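Local coordinates for insecticidal protein (PDB 7ML9), which is an insecticidal toxin active against the western corn rootworm and probably kills by forming a beta-barrel pore in membranes, at residues 134-148 with 269-281. Sequence-based numbering, arbitrary orientation.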
loop_
_atom_site.group_PDB
_atom_site.type_symbol
_atom_site.label_atom_id
_atom_site.label_comp_id
_atom_site.label_asym_id
_atom_site.label_seq_id
_atom_site.Cartn_x
_atom_site.Cartn_y
_atom_site.Cartn_z
ATOM N N TYR A 134 -0.308 -20.656 -13.807
ATOM C CA TYR A 134 -1.007 -19.424 -13.486
ATOM C C TYR A 134 0.004 -18.315 -13.228
ATOM O O TYR A 134 1.053 -18.557 -12.629
ATOM C CB TYR A 134 -1.886 -19.631 -12.251
ATOM C CG TYR A 134 -2.865 -18.515 -12.002
ATOM C CD1 TYR A 134 -4.041 -18.421 -12.733
ATOM C CD2 TYR A 134 -2.607 -17.540 -11.036
ATOM C CE1 TYR A 134 -4.953 -17.394 -12.508
ATOM C CE2 TYR A 134 -3.504 -16.514 -10.805
ATOM C CZ TYR A 134 -4.674 -16.436 -11.546
ATOM O OH TYR A 134 -5.575 -15.408 -11.314
ATOM N N THR A 135 -0.327 -17.106 -13.662
ATOM C CA THR A 135 0.498 -15.931 -13.385
ATOM C C THR A 135 -0.150 -15.128 -12.263
ATOM O O THR A 135 -1.148 -14.438 -12.481
ATOM C CB THR A 135 0.674 -15.081 -14.634
ATOM O OG1 THR A 135 1.313 -15.859 -15.654
ATOM C CG2 THR A 135 1.529 -13.836 -14.312
ATOM N N GLU A 136 0.417 -15.243 -11.065
ATOM C CA GLU A 136 0.092 -14.347 -9.967
ATOM C C GLU A 136 0.723 -12.983 -10.226
ATOM O O GLU A 136 1.849 -12.877 -10.731
ATOM C CB GLU A 136 0.602 -14.910 -8.640
ATOM C CG GLU A 136 0.088 -16.299 -8.280
ATOM C CD GLU A 136 0.776 -16.853 -7.061
ATOM O OE1 GLU A 136 1.766 -16.234 -6.605
ATOM O OE2 GLU A 136 0.347 -17.905 -6.551
ATOM N N SER A 137 -0.016 -11.938 -9.889
ATOM C CA SER A 137 0.415 -10.569 -10.108
ATOM C C SER A 137 0.130 -9.762 -8.853
ATOM O O SER A 137 -0.927 -9.920 -8.240
ATOM C CB SER A 137 -0.312 -9.942 -11.305
ATOM O OG SER A 137 0.395 -8.826 -11.803
ATOM N N THR A 138 1.082 -8.917 -8.468
ATOM C CA THR A 138 0.875 -7.913 -7.428
ATOM C C THR A 138 1.333 -6.577 -7.980
ATOM O O THR A 138 2.454 -6.475 -8.489
ATOM C CB THR A 138 1.659 -8.232 -6.162
ATOM O OG1 THR A 138 1.227 -9.484 -5.621
ATOM C CG2 THR A 138 1.447 -7.125 -5.124
ATOM N N SER A 139 0.480 -5.559 -7.904
ATOM C CA SER A 139 0.897 -4.236 -8.332
ATOM C C SER A 139 0.496 -3.196 -7.289
ATOM O O SER A 139 -0.406 -3.408 -6.468
ATOM C CB SER A 139 0.340 -3.880 -9.719
ATOM O OG SER A 139 -1.065 -3.801 -9.729
ATOM N N ASN A 140 1.207 -2.071 -7.307
ATOM C CA ASN A 140 0.888 -0.969 -6.413
ATOM C C ASN A 140 1.060 0.339 -7.175
ATOM O O ASN A 140 1.704 0.388 -8.227
ATOM C CB ASN A 140 1.735 -1.047 -5.132
ATOM C CG ASN A 140 3.188 -0.599 -5.330
ATOM O OD1 ASN A 140 3.452 0.438 -5.930
ATOM N ND2 ASN A 140 4.128 -1.367 -4.782
ATOM N N THR A 141 0.444 1.396 -6.647
ATOM C CA THR A 141 0.584 2.750 -7.172
ATOM C C THR A 141 0.723 3.699 -5.992
ATOM O O THR A 141 -0.045 3.602 -5.033
ATOM C CB THR A 141 -0.624 3.166 -8.021
ATOM O OG1 THR A 141 -0.709 2.340 -9.191
ATOM C CG2 THR A 141 -0.495 4.623 -8.450
ATOM N N THR A 142 1.701 4.595 -6.049
ATOM C CA THR A 142 1.799 5.645 -5.041
ATOM C C THR A 142 0.873 6.780 -5.454
ATOM O O THR A 142 1.097 7.434 -6.480
ATOM C CB THR A 142 3.239 6.112 -4.894
ATOM O OG1 THR A 142 4.042 5.011 -4.448
ATOM C CG2 THR A 142 3.310 7.250 -3.859
ATOM N N THR A 143 -0.199 6.982 -4.689
ATOM C CA THR A 143 -1.226 7.939 -5.077
ATOM C C THR A 143 -1.045 9.299 -4.411
ATOM O O THR A 143 -1.408 10.320 -5.001
ATOM C CB THR A 143 -2.621 7.386 -4.733
ATOM O OG1 THR A 143 -2.665 7.022 -3.350
ATOM C CG2 THR A 143 -2.940 6.123 -5.586
ATOM N N HIS A 144 -0.523 9.331 -3.186
ATOM C CA HIS A 144 -0.117 10.565 -2.511
ATOM C C HIS A 144 1.347 10.382 -2.137
ATOM O O HIS A 144 1.652 9.778 -1.101
ATOM C CB HIS A 144 -0.963 10.838 -1.276
ATOM C CG HIS A 144 -2.403 11.115 -1.568
ATOM N ND1 HIS A 144 -3.240 10.190 -2.158
ATOM C CD2 HIS A 144 -3.166 12.202 -1.308
ATOM C CE1 HIS A 144 -4.451 10.704 -2.268
ATOM N NE2 HIS A 144 -4.434 11.923 -1.758
ATOM N N GLY A 145 2.248 10.887 -2.990
ATOM C CA GLY A 145 3.660 10.655 -2.802
ATOM C C GLY A 145 4.296 11.611 -1.798
ATOM O O GLY A 145 3.748 12.659 -1.457
ATOM N N LEU A 146 5.474 11.222 -1.317
ATOM C CA LEU A 146 6.281 12.048 -0.425
ATOM C C LEU A 146 7.613 12.308 -1.115
ATOM O O LEU A 146 8.381 11.370 -1.375
ATOM C CB LEU A 146 6.473 11.376 0.939
ATOM C CG LEU A 146 5.225 11.072 1.783
ATOM C CD1 LEU A 146 5.563 10.213 3.005
ATOM C CD2 LEU A 146 4.525 12.334 2.222
ATOM N N LYS A 147 7.873 13.571 -1.446
ATOM C CA LYS A 147 9.161 13.984 -2.009
ATOM C C LYS A 147 10.089 14.305 -0.844
ATOM O O LYS A 147 9.943 15.339 -0.189
ATOM C CB LYS A 147 8.992 15.181 -2.934
ATOM C CG LYS A 147 10.300 15.604 -3.589
ATOM C CD LYS A 147 10.071 16.575 -4.734
ATOM C CE LYS A 147 11.314 17.420 -4.975
ATOM N NZ LYS A 147 11.321 18.014 -6.345
ATOM N N LEU A 148 11.029 13.405 -0.569
ATOM C CA LEU A 148 11.853 13.482 0.623
ATOM C C LEU A 148 13.285 13.910 0.345
ATOM O O LEU A 148 14.048 14.088 1.298
ATOM C CB LEU A 148 11.845 12.134 1.347
ATOM C CG LEU A 148 10.487 11.783 1.961
ATOM C CD1 LEU A 148 10.369 10.273 2.178
ATOM C CD2 LEU A 148 10.313 12.538 3.295
ATOM N N VAL A 269 5.415 12.194 8.494
ATOM C CA VAL A 269 4.633 12.667 7.361
ATOM C C VAL A 269 3.994 11.457 6.684
ATOM O O VAL A 269 4.608 10.392 6.598
ATOM C CB VAL A 269 5.494 13.494 6.384
ATOM C CG1 VAL A 269 6.615 12.677 5.763
ATOM C CG2 VAL A 269 4.621 14.130 5.320
ATOM N N LYS A 270 2.755 11.617 6.224
ATOM C CA LYS A 270 1.953 10.498 5.734
ATOM C C LYS A 270 1.620 10.695 4.267
ATOM O O LYS A 270 1.203 11.787 3.866
ATOM C CB LYS A 270 0.662 10.350 6.536
ATOM C CG LYS A 270 -0.151 9.106 6.167
ATOM C CD LYS A 270 -1.544 9.140 6.778
ATOM C CE LYS A 270 -2.576 9.541 5.731
ATOM N NZ LYS A 270 -2.824 8.451 4.741
ATOM N N GLY A 271 1.816 9.638 3.468
ATOM C CA GLY A 271 1.310 9.565 2.110
ATOM C C GLY A 271 0.424 8.336 1.946
ATOM O O GLY A 271 0.029 7.721 2.948
ATOM N N GLN A 272 0.118 7.959 0.708
ATOM C CA GLN A 272 -0.864 6.910 0.451
ATOM C C GLN A 272 -0.514 6.149 -0.819
ATOM O O GLN A 272 0.022 6.713 -1.777
ATOM C CB GLN A 272 -2.279 7.475 0.283
ATOM C CG GLN A 272 -3.155 7.369 1.504
ATOM C CD GLN A 272 -4.467 8.112 1.323
ATOM O OE1 GLN A 272 -4.868 8.918 2.175
ATOM N NE2 GLN A 272 -5.150 7.840 0.207
ATOM N N GLY A 273 -0.898 4.868 -0.842
ATOM C CA GLY A 273 -0.824 4.083 -2.058
ATOM C C GLY A 273 -2.011 3.140 -2.172
ATOM O O GLY A 273 -2.828 3.015 -1.251
ATOM N N THR A 274 -2.110 2.502 -3.340
ATOM C CA THR A 274 -3.081 1.445 -3.585
ATOM C C THR A 274 -2.331 0.181 -3.981
ATOM O O THR A 274 -1.152 0.227 -4.336
ATOM C CB THR A 274 -4.084 1.814 -4.698
ATOM O OG1 THR A 274 -3.378 2.182 -5.893
ATOM C CG2 THR A 274 -4.990 2.953 -4.269
ATOM N N PHE A 275 -3.013 -0.960 -3.897
ATOM C CA PHE A 275 -2.402 -2.208 -4.351
ATOM C C PHE A 275 -3.487 -3.154 -4.840
ATOM O O PHE A 275 -4.668 -3.006 -4.516
ATOM C CB PHE A 275 -1.587 -2.892 -3.248
ATOM C CG PHE A 275 -2.436 -3.441 -2.134
ATOM C CD1 PHE A 275 -2.784 -2.638 -1.058
ATOM C CD2 PHE A 275 -2.899 -4.754 -2.168
ATOM C CE1 PHE A 275 -3.573 -3.130 -0.031
ATOM C CE2 PHE A 275 -3.691 -5.254 -1.150
ATOM C CZ PHE A 275 -4.027 -4.443 -0.072
ATOM N N LYS A 276 -3.068 -4.140 -5.624
ATOM C CA LYS A 276 -3.989 -5.196 -6.031
ATOM C C LYS A 276 -3.181 -6.455 -6.291
ATOM O O LYS A 276 -1.973 -6.395 -6.544
ATOM C CB LYS A 276 -4.796 -4.802 -7.266
ATOM C CG LYS A 276 -3.956 -4.506 -8.478
ATOM C CD LYS A 276 -4.836 -4.195 -9.669
ATOM C CE LYS A 276 -4.012 -3.678 -10.839
ATOM N NZ LYS A 276 -4.501 -4.191 -12.148
ATOM N N SER A 277 -3.858 -7.601 -6.224
ATOM C CA SER A 277 -3.168 -8.878 -6.341
ATOM C C SER A 277 -4.168 -9.931 -6.802
ATOM O O SER A 277 -5.359 -9.838 -6.499
ATOM C CB SER A 277 -2.534 -9.267 -5.010
ATOM O OG SER A 277 -1.605 -10.313 -5.152
ATOM N N ASN A 278 -3.682 -10.918 -7.561
ATOM C CA ASN A 278 -4.539 -12.016 -8.002
ATOM C C ASN A 278 -3.804 -13.345 -7.865
ATOM O O ASN A 278 -2.569 -13.412 -7.888
ATOM C CB ASN A 278 -5.014 -11.827 -9.433
ATOM C CG ASN A 278 -3.887 -11.979 -10.431
ATOM O OD1 ASN A 278 -3.158 -11.021 -10.691
ATOM N ND2 ASN A 278 -3.725 -13.184 -10.985
ATOM N N TYR A 279 -4.584 -14.413 -7.716
ATOM C CA TYR A 279 -4.029 -15.687 -7.285
ATOM C C TYR A 279 -5.098 -16.758 -7.471
ATOM O O TYR A 279 -6.295 -16.458 -7.536
ATOM C CB TYR A 279 -3.566 -15.628 -5.822
ATOM C CG TYR A 279 -4.519 -14.835 -4.944
ATOM C CD1 TYR A 279 -5.709 -15.402 -4.484
ATOM C CD2 TYR A 279 -4.248 -13.514 -4.594
ATOM C CE1 TYR A 279 -6.601 -14.679 -3.696
ATOM C CE2 TYR A 279 -5.135 -12.781 -3.813
ATOM C CZ TYR A 279 -6.307 -13.367 -3.364
ATOM O OH TYR A 279 -7.184 -12.642 -2.580
ATOM N N GLY A 280 -4.652 -18.008 -7.575
ATOM C CA GLY A 280 -5.575 -19.116 -7.448
ATOM C C GLY A 280 -5.923 -19.361 -5.991
ATOM O O GLY A 280 -5.132 -19.101 -5.082
ATOM N N THR A 281 -7.138 -19.858 -5.765
ATOM C CA THR A 281 -7.617 -20.151 -4.418
ATOM C C THR A 281 -7.708 -21.643 -4.124
ATOM O O THR A 281 -7.133 -22.115 -3.132
ATOM C CB THR A 281 -8.977 -19.466 -4.192
ATOM O OG1 THR A 281 -9.874 -19.759 -5.270
ATOM C CG2 THR A 281 -8.783 -17.942 -4.140
HETATM O O HOH W 1 -5.144 6.170 -2.287
#
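Asn278 reaches across to Tyr134 and Thr135 of the neighbouring antiparallel strand and grips them by its side-chain amide. Asn278 CB lies 4.1 Å from Tyr134 OH. With chi1 at 69°, CG stands between the backbone N and the carbonyl carbon, and the amide turns toward 134-148. Asn278 CG is 3.9 Å from Tyr134 OH. Asn278 OD1 comes to 3.1 Å from Ser137 CB. Asn278 ND2 donates twice, to Tyr134 OH at 2.9 Å and to Thr135 O at 3.2 Å. The amide and the Tyr134 ring are turned 68° apart. Ser139 with Lys276 and Thr141 with Thr274 are hydrogen-bonded pairs, each with two backbone bonds. Between them, Asn140 and Phe275 form a non-hydrogen-bonded pair. On the same face as these two, Thr138 OG1 and Ser277 OG share a hydrogen bond of 3.0 Å. At a classic beta bulge, Thr143 N and His144 N both bond to Gln272 O, from one face of its carbonyl plane. CD of Gln272 lies over one face of the His144 ring, toward its rim. Beyond this corner, Leu146 CD2 meets Val269 CG2 tip to tip at 3.6 Å. The contact joins two long strands of an elongated aerolysin-type toxin. Between these segments directional polar bonds dominate, so backbone pairing and the Asn278 amide probably fix the register.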